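Local coordinates for protein endo-1,4-beta-xylanase 1 (Hypocrea jecorina, PDB 1XYN) that hydrolyses internal beta-1,4-xylosidic bonds in the main chain of xylan, a major plant cell wall hemicellulose, releasing xylooligosaccharides and xylose, at residues 62-67 against 75-80; 66-71 against 113-118. One frame throughout, in Å; residues are numbered along the deposited sequence.

Interaction 1: 62-67 against 75-80; sequences LLSVYG and EYYIME
Y66 and E75 cross obliquely on two antiparallel neighbours of a beta hairpin in the glycoside hydrolase family 11 fold, OH of Y66 ending on OE2 of E75. The hydroxyl donates a 2.6 Å hydrogen bond to this oxygen of the predicted nucleophile, on its anti lone pair, with ring and carboxylate planes 58° apart. CG of Y66 lies anti to the backbone N (chi1 170°), and the extended E75 chain passes CG alongside Y66 CE1 on its way to the hydroxyl. The same hydroxyl also serves W68 NE1, while E75 OE1 has a weak bond from Q123.

Among aromatic groups, Y66 turns its CD1-CE1 edge onto the face of Y77 in a T-shaped stack, centroids 4.9 Å apart and planes at 69°; the two side chains lie side by side and point the same way. Y77 OH bonds E164, the predicted proton donor. On the opposite face of the sheet, the Y76 ring lies over G67, whose CA is 4.0 Å from the ring centroid in a CH-pi contact; the Y76 hydroxyl bonds Q159.

Backbone bonds join V65 with I78 and G67 with Y76 in both directions, and E80 N reaches L63 O at 2.9 Å. Apolar contacts are looser: V65 CB lies 4.1 Å from I78 CB, and L62 CD1 is 4.3 Å from M79 CE. S64 CB packs 3.7 Å from M79 CG.

A phenylalanine at Y66 would probably leave E75 OE2 without this donor and W68 NE1 without its acceptor, the carboxylate freer to turn. Y66 and Y77 bind substrate by similarity, consistent with a place in the cleft. The short bond to OE2, with the weak one to OE1, would limit rotation of the carboxylate.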
ATOM      1  N   LEU A  62     -15.947   3.123   4.601  1.00 17.08           N
ATOM      2  CA  LEU A  62     -16.513   3.518   3.310  1.00 15.66           C
ATOM      3  C   LEU A  62     -17.433   2.456   2.707  1.00 17.27           C
ATOM      4  O   LEU A  62     -17.092   1.273   2.697  1.00 16.33           O
ATOM      5  CB  LEU A  62     -15.386   3.772   2.294  1.00 19.88           C
ATOM      6  CG  LEU A  62     -14.008   4.288   2.730  1.00 16.25           C
ATOM      7  CD1 LEU A  62     -13.055   4.300   1.536  1.00 13.76           C
ATOM      8  CD2 LEU A  62     -14.124   5.673   3.333  1.00 16.60           C
ATOM      9  N   LEU A  63     -18.607   2.874   2.236  1.00 15.03           N
ATOM     10  CA  LEU A  63     -19.538   1.965   1.565  1.00 12.58           C
ATOM     11  C   LEU A  63     -19.589   2.463   0.117  1.00 14.32           C
ATOM     12  O   LEU A  63     -20.036   3.582  -0.146  1.00 13.64           O
ATOM     13  CB  LEU A  63     -20.929   2.018   2.204  1.00 13.01           C
ATOM     14  CG  LEU A  63     -22.002   1.121   1.561  1.00 14.13           C
ATOM     15  CD1 LEU A  63     -21.580  -0.353   1.607  1.00 14.46           C
ATOM     16  CD2 LEU A  63     -23.342   1.329   2.257  1.00  8.74           C
ATOM     17  N   SER A  64     -19.132   1.647  -0.826  1.00 12.04           N
ATOM     18  CA  SER A  64     -19.111   2.095  -2.206  1.00 16.24           C
ATOM     19  C   SER A  64     -19.036   1.026  -3.274  1.00 17.15           C
ATOM     20  O   SER A  64     -18.664  -0.115  -3.008  1.00 18.39           O
ATOM     21  CB  SER A  64     -17.898   3.007  -2.410  1.00 23.60           C
ATOM     22  OG  SER A  64     -16.675   2.299  -2.249  1.00 13.36           O
ATOM     23  N   VAL A  65     -19.426   1.406  -4.487  1.00 14.64           N
ATOM     24  CA  VAL A  65     -19.302   0.509  -5.619  1.00 11.26           C
ATOM     25  C   VAL A  65     -17.810   0.688  -5.876  1.00 10.11           C
ATOM     26  O   VAL A  65     -17.315   1.819  -5.901  1.00 15.84           O
ATOM     27  CB  VAL A  65     -20.136   0.973  -6.843  1.00 10.25           C
ATOM     28  CG1 VAL A  65     -19.793   0.125  -8.070  1.00 10.26           C
ATOM     29  CG2 VAL A  65     -21.651   0.874  -6.535  1.00  4.86           C
ATOM     30  N   TYR A  66     -17.082  -0.421  -5.935  1.00 11.05           N
ATOM     31  CA  TYR A  66     -15.636  -0.416  -6.133  1.00  9.25           C
ATOM     32  C   TYR A  66     -15.265  -1.306  -7.315  1.00 11.78           C
ATOM     33  O   TYR A  66     -15.904  -2.333  -7.550  1.00 13.40           O
ATOM     34  CB  TYR A  66     -14.961  -0.920  -4.839  1.00  6.44           C
ATOM     35  CG  TYR A  66     -13.478  -1.206  -4.940  1.00 10.62           C
ATOM     36  CD1 TYR A  66     -12.541  -0.178  -4.894  1.00  9.68           C
ATOM     37  CD2 TYR A  66     -13.006  -2.516  -5.054  1.00  2.12           C
ATOM     38  CE1 TYR A  66     -11.175  -0.450  -4.956  1.00  8.81           C
ATOM     39  CE2 TYR A  66     -11.662  -2.791  -5.119  1.00 10.58           C
ATOM     40  CZ  TYR A  66     -10.745  -1.754  -5.067  1.00 12.50           C
ATOM     41  OH  TYR A  66      -9.398  -2.033  -5.113  1.00 16.10           O
ATOM     42  N   GLY A  67     -14.221  -0.930  -8.042  1.00 10.22           N
ATOM     43  CA  GLY A  67     -13.810  -1.729  -9.176  1.00  6.26           C
ATOM     44  C   GLY A  67     -12.465  -1.363  -9.772  1.00 11.30           C
ATOM     45  O   GLY A  67     -11.757  -0.475  -9.281  1.00  8.38           O
ATOM     46  N   GLU A  75      -8.376   2.254 -10.633  1.00  7.52           N
ATOM     47  CA  GLU A  75      -9.141   1.801  -9.479  1.00  6.29           C
ATOM     48  C   GLU A  75     -10.191   2.883  -9.249  1.00  9.19           C
ATOM     49  O   GLU A  75      -9.857   4.047  -9.064  1.00 14.14           O
ATOM     50  CB  GLU A  75      -8.235   1.686  -8.258  1.00 10.19           C
ATOM     51  CG  GLU A  75      -8.948   1.361  -6.956  1.00 16.58           C
ATOM     52  CD  GLU A  75      -7.982   1.217  -5.794  1.00 18.11           C
ATOM     53  OE1 GLU A  75      -7.114   2.096  -5.631  1.00 14.01           O
ATOM     54  OE2 GLU A  75      -8.079   0.217  -5.052  1.00 20.58           O
ATOM     55  N   TYR A  76     -11.461   2.514  -9.256  1.00  6.86           N
ATOM     56  CA  TYR A  76     -12.479   3.512  -9.063  1.00  4.47           C
ATOM     57  C   TYR A  76     -13.409   3.231  -7.897  1.00  7.49           C
ATOM     58  O   TYR A  76     -13.575   2.090  -7.481  1.00 10.21           O
ATOM     59  CB  TYR A  76     -13.257   3.733 -10.370  1.00  9.68           C
ATOM     60  CG  TYR A  76     -14.068   2.555 -10.867  1.00  6.91           C
ATOM     61  CD1 TYR A  76     -15.341   2.304 -10.352  1.00  9.31           C
ATOM     62  CD2 TYR A  76     -13.569   1.689 -11.850  1.00  7.87           C
ATOM     63  CE1 TYR A  76     -16.099   1.223 -10.793  1.00  8.54           C
ATOM     64  CE2 TYR A  76     -14.324   0.599 -12.300  1.00  4.22           C
ATOM     65  CZ  TYR A  76     -15.590   0.377 -11.761  1.00  9.08           C
ATOM     66  OH  TYR A  76     -16.364  -0.686 -12.167  1.00 15.92           O
ATOM     67  N   TYR A  77     -13.991   4.297  -7.361  1.00  7.50           N
ATOM     68  CA  TYR A  77     -14.918   4.214  -6.241  1.00 11.27           C
ATOM     69  C   TYR A  77     -16.079   5.143  -6.518  1.00 10.64           C
ATOM     70  O   TYR A  77     -15.917   6.191  -7.139  1.00 12.14           O
ATOM     71  CB  TYR A  77     -14.296   4.720  -4.927  1.00  9.41           C
ATOM     72  CG  TYR A  77     -13.136   3.943  -4.343  1.00  9.57           C
ATOM     73  CD1 TYR A  77     -11.918   3.873  -5.012  1.00  9.34           C
ATOM     74  CD2 TYR A  77     -13.232   3.354  -3.077  1.00  6.77           C
ATOM     75  CE1 TYR A  77     -10.826   3.249  -4.448  1.00 15.00           C
ATOM     76  CE2 TYR A  77     -12.141   2.720  -2.496  1.00  9.33           C
ATOM     77  CZ  TYR A  77     -10.935   2.675  -3.194  1.00 16.30           C
ATOM     78  OH  TYR A  77      -9.824   2.070  -2.655  1.00 20.31           O
ATOM     79  N   ILE A  78     -17.245   4.754  -6.026  1.00 10.88           N
ATOM     80  CA  ILE A  78     -18.452   5.551  -6.128  1.00  8.53           C
ATOM     81  C   ILE A  78     -18.994   5.399  -4.721  1.00 12.52           C
ATOM     82  O   ILE A  78     -19.767   4.479  -4.430  1.00 13.08           O
ATOM     83  CB  ILE A  78     -19.451   5.008  -7.170  1.00  9.92           C
ATOM     84  CG1 ILE A  78     -18.851   5.123  -8.577  1.00  6.03           C
ATOM     85  CG2 ILE A  78     -20.756   5.810  -7.101  1.00  2.00           C
ATOM     86  CD1 ILE A  78     -19.609   4.368  -9.643  1.00  4.23           C
ATOM     87  N   MET A  79     -18.462   6.233  -3.830  1.00  9.97           N
ATOM     88  CA  MET A  79     -18.827   6.223  -2.423  1.00 12.05           C
ATOM     89  C   MET A  79     -20.216   6.734  -2.151  1.00  8.34           C
ATOM     90  O   MET A  79     -20.535   7.867  -2.483  1.00 16.78           O
ATOM     91  CB  MET A  79     -17.815   7.033  -1.617  1.00 18.34           C
ATOM     92  CG  MET A  79     -16.505   6.328  -1.406  1.00 21.80           C
ATOM     93  SD  MET A  79     -15.274   7.408  -0.680  1.00 24.31           S
ATOM     94  CE  MET A  79     -13.877   7.000  -1.721  1.00 15.85           C
ATOM     95  N   GLU A  80     -21.036   5.881  -1.552  1.00  5.71           N
ATOM     96  CA  GLU A  80     -22.401   6.229  -1.206  1.00  5.86           C
ATOM     97  C   GLU A  80     -22.431   6.664   0.236  1.00 10.36           C
ATOM     98  O   GLU A  80     -23.357   7.344   0.692  1.00 10.79           O
ATOM     99  CB  GLU A  80     -23.326   5.028  -1.419  1.00 13.66           C
ATOM    100  CG  GLU A  80     -23.355   4.545  -2.863  1.00 13.48           C
ATOM    101  CD  GLU A  80     -23.921   5.589  -3.805  1.00 17.05           C
ATOM    102  OE1 GLU A  80     -25.081   5.992  -3.604  1.00 20.19           O
ATOM    103  OE2 GLU A  80     -23.216   6.002  -4.750  1.00 18.36           O
TER

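Interaction 2: 66-71 against 113-118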
ATOM      1  N   TYR A  66     -17.082  -0.421  -5.935  1.00 11.05           N
ATOM      2  CA  TYR A  66     -15.636  -0.416  -6.133  1.00  9.25           C
ATOM      3  C   TYR A  66     -15.265  -1.306  -7.315  1.00 11.78           C
ATOM      4  O   TYR A  66     -15.904  -2.333  -7.550  1.00 13.40           O
ATOM      5  CB  TYR A  66     -14.961  -0.920  -4.839  1.00  6.44           C
ATOM      6  CG  TYR A  66     -13.478  -1.206  -4.940  1.00 10.62           C
ATOM      7  CD1 TYR A  66     -12.541  -0.178  -4.894  1.00  9.68           C
ATOM      8  CD2 TYR A  66     -13.006  -2.516  -5.054  1.00  2.12           C
ATOM      9  CE1 TYR A  66     -11.175  -0.450  -4.956  1.00  8.81           C
ATOM     10  CE2 TYR A  66     -11.662  -2.791  -5.119  1.00 10.58           C
ATOM     11  CZ  TYR A  66     -10.745  -1.754  -5.067  1.00 12.50           C
ATOM     12  OH  TYR A  66      -9.398  -2.033  -5.113  1.00 16.10           O
ATOM     13  N   GLY A  67     -14.221  -0.930  -8.042  1.00 10.22           N
ATOM     14  CA  GLY A  67     -13.810  -1.729  -9.176  1.00  6.26           C
ATOM     15  C   GLY A  67     -12.465  -1.363  -9.772  1.00 11.30           C
ATOM     16  O   GLY A  67     -11.757  -0.475  -9.281  1.00  8.38           O
ATOM     17  N   TRP A  68     -12.119  -2.073 -10.838  1.00  9.44           N
ATOM     18  CA  TRP A  68     -10.866  -1.893 -11.555  1.00 11.53           C
ATOM     19  C   TRP A  68     -11.090  -1.835 -13.062  1.00 10.26           C
ATOM     20  O   TRP A  68     -12.151  -2.195 -13.571  1.00 14.76           O
ATOM     21  CB  TRP A  68      -9.896  -3.035 -11.237  1.00 14.48           C
ATOM     22  CG  TRP A  68      -9.315  -2.942  -9.875  1.00 18.41           C
ATOM     23  CD1 TRP A  68      -9.913  -3.312  -8.712  1.00 17.99           C
ATOM     24  CD2 TRP A  68      -8.043  -2.377  -9.515  1.00 21.40           C
ATOM     25  NE1 TRP A  68      -9.101  -3.006  -7.645  1.00 28.84           N
ATOM     26  CE2 TRP A  68      -7.946  -2.433  -8.108  1.00 20.77           C
ATOM     27  CE3 TRP A  68      -6.977  -1.828 -10.245  1.00 15.80           C
ATOM     28  CZ2 TRP A  68      -6.829  -1.958  -7.411  1.00 20.22           C
ATOM     29  CZ3 TRP A  68      -5.866  -1.358  -9.552  1.00 15.91           C
ATOM     30  CH2 TRP A  68      -5.802  -1.427  -8.150  1.00 12.61           C
ATOM     31  N   SER A  69     -10.054  -1.417 -13.768  1.00 13.78           N
ATOM     32  CA  SER A  69     -10.082  -1.293 -15.215  1.00  9.01           C
ATOM     33  C   SER A  69      -8.656  -1.552 -15.683  1.00  7.68           C
ATOM     34  O   SER A  69      -7.708  -1.335 -14.930  1.00  7.04           O
ATOM     35  CB  SER A  69     -10.531   0.124 -15.588  1.00 15.43           C
ATOM     36  OG  SER A  69     -10.373   0.387 -16.963  1.00  9.72           O
ATOM     37  N   THR A  70      -8.506  -2.090 -16.889  1.00  9.01           N
ATOM     38  CA  THR A  70      -7.180  -2.358 -17.428  1.00 14.72           C
ATOM     39  C   THR A  70      -6.953  -1.645 -18.751  1.00 16.78           C
ATOM     40  O   THR A  70      -7.896  -1.402 -19.507  1.00 17.25           O
ATOM     41  CB  THR A  70      -6.891  -3.873 -17.589  1.00 12.14           C
ATOM     42  OG1 THR A  70      -7.979  -4.510 -18.255  1.00 15.16           O
ATOM     43  CG2 THR A  70      -6.690  -4.522 -16.234  1.00 19.40           C
ATOM     44  N   ASN A  71      -5.700  -1.248 -18.972  1.00 19.33           N
ATOM     45  CA  ASN A  71      -5.262  -0.543 -20.178  1.00 18.49           C
ATOM     46  C   ASN A  71      -6.137   0.666 -20.527  1.00 17.34           C
ATOM     47  O   ASN A  71      -6.850   0.656 -21.530  1.00 18.44           O
ATOM     48  CB  ASN A  71      -5.191  -1.517 -21.355  1.00 15.80           C
ATOM     49  CG  ASN A  71      -4.294  -1.022 -22.463  1.00 10.94           C
ATOM     50  OD1 ASN A  71      -3.107  -0.752 -22.251  1.00 10.74           O
ATOM     51  ND2 ASN A  71      -4.852  -0.907 -23.658  1.00 17.17           N
ATOM     52  N   PRO A 113      -0.409  -2.017  -4.396  1.00 23.52           N
ATOM     53  CA  PRO A 113      -0.911  -3.307  -4.865  1.00 20.86           C
ATOM     54  C   PRO A 113      -2.116  -3.161  -5.786  1.00 16.61           C
ATOM     55  O   PRO A 113      -3.004  -2.336  -5.546  1.00 14.94           O
ATOM     56  CB  PRO A 113      -1.258  -4.029  -3.564  1.00 19.03           C
ATOM     57  CG  PRO A 113      -1.575  -2.913  -2.622  1.00 22.48           C
ATOM     58  CD  PRO A 113      -0.485  -1.930  -2.928  1.00 20.90           C
ATOM     59  N   SER A 114      -2.129  -3.958  -6.850  1.00 14.63           N
ATOM     60  CA  SER A 114      -3.220  -3.931  -7.813  1.00 16.30           C
ATOM     61  C   SER A 114      -3.460  -5.311  -8.390  1.00 16.72           C
ATOM     62  O   SER A 114      -2.752  -6.264  -8.062  1.00 17.32           O
ATOM     63  CB  SER A 114      -2.910  -2.954  -8.953  1.00 16.07           C
ATOM     64  OG  SER A 114      -1.931  -3.479  -9.826  1.00  8.69           O
ATOM     65  N   ILE A 115      -4.454  -5.398  -9.271  1.00 15.42           N
ATOM     66  CA  ILE A 115      -4.813  -6.642  -9.935  1.00 17.45           C
ATOM     67  C   ILE A 115      -3.720  -7.059 -10.919  1.00 19.01           C
ATOM     68  O   ILE A 115      -3.752  -8.164 -11.460  1.00 17.97           O
ATOM     69  CB  ILE A 115      -6.159  -6.510 -10.691  1.00 20.64           C
ATOM     70  CG1 ILE A 115      -6.104  -5.338 -11.676  1.00 21.95           C
ATOM     71  CG2 ILE A 115      -7.298  -6.313  -9.705  1.00 16.23           C
ATOM     72  CD1 ILE A 115      -7.336  -5.199 -12.533  1.00 20.04           C
ATOM     73  N   GLN A 116      -2.760  -6.161 -11.137  1.00 20.76           N
ATOM     74  CA  GLN A 116      -1.634  -6.396 -12.042  1.00 20.03           C
ATOM     75  C   GLN A 116      -0.326  -6.512 -11.261  1.00 17.39           C
ATOM     76  O   GLN A 116       0.767  -6.531 -11.847  1.00 18.96           O
ATOM     77  CB  GLN A 116      -1.513  -5.242 -13.040  1.00 20.00           C
ATOM     78  CG  GLN A 116      -2.784  -4.955 -13.823  1.00 20.45           C
ATOM     79  CD  GLN A 116      -2.522  -4.165 -15.098  1.00 29.82           C
ATOM     80  OE1 GLN A 116      -1.374  -4.012 -15.533  1.00 30.53           O
ATOM     81  NE2 GLN A 116      -3.588  -3.670 -15.710  1.00 24.25           N
ATOM     82  N   GLY A 117      -0.454  -6.653  -9.946  1.00 18.67           N
ATOM     83  CA  GLY A 117       0.704  -6.725  -9.075  1.00 19.91           C
ATOM     84  C   GLY A 117       0.882  -5.328  -8.509  1.00 24.04           C
ATOM     85  O   GLY A 117      -0.011  -4.492  -8.652  1.00 28.96           O
ATOM     86  N   THR A 118       1.995  -5.059  -7.836  1.00 27.66           N
ATOM     87  CA  THR A 118       2.211  -3.718  -7.300  1.00 23.89           C
ATOM     88  C   THR A 118       2.531  -2.801  -8.480  1.00 24.24           C
ATOM     89  O   THR A 118       3.424  -3.089  -9.297  1.00 16.39           O
ATOM     90  CB  THR A 118       3.311  -3.693  -6.219  1.00 23.51           C
ATOM     91  OG1 THR A 118       4.519  -4.256  -6.735  1.00 26.33           O
ATOM     92  CG2 THR A 118       2.867  -4.503  -5.010  1.00 17.76           C
TER
HETATM   93  O   HOH W   1      -3.321  -2.484 -18.248  1.00 16.05           O
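W68 packs against I115, which belongs to a type I beta turn running from S114 to G117, the tip of the thumb, the hairpin loop of family 11 xylanases, here packed on the C-terminal end of strand 60-70. The indole offers one face to I115: CG2 stands 4.0 Å from the centroid of the five-membered ring, 10° off its normal. With CG1 placed between the backbone N and the carbonyl carbon (chi1 55°), I115 runs past the indole in the opposite direction, so that CD1 reaches W68 CB at 3.6 Å and also touches T70 CG2. The six-membered ring reaches S114, whose CB is 3.4 Å from W68 CH2. W68 CG lies anti to its own carbonyl carbon (chi1 -74°), which directs the indole toward the turn. S114 keeps its hydroxyl for the turn itself: OG accepts from Q116 N at 3.1 Å, an ST turn. P113, the residue before S114, binds substrate by similarity. Q116 O also bonds Q31 of the second subunit. Farther along, the extended Q116 side chain brings NE2 to 3.3 Å from T70 CG2, and one water accepts from both Q116 NE2 and N71 N, each at 2.8 Å.

Interactions 1 and 2 start from the same strand, 60-70, share Y66 and G67, and have centres about 14 Å apart. Interaction 1 is buried near the middle of the chain; interaction 2 is at the surface, where the loop 113-118 meets the C-terminal end of the strand. W68 connects them: its NE1 is 2.7 Å from Y66 OH, and its CZ2 lies 3.4 Å from OE2 of E75. The indole therefore touches both the predicted nucleophile and the loop carrying P113. Its ring also meets Y158, another substrate-binding residue by similarity. W68 is thus a neighbour of the predicted nucleophile, and I115 and S114 of the thumb pack on W68.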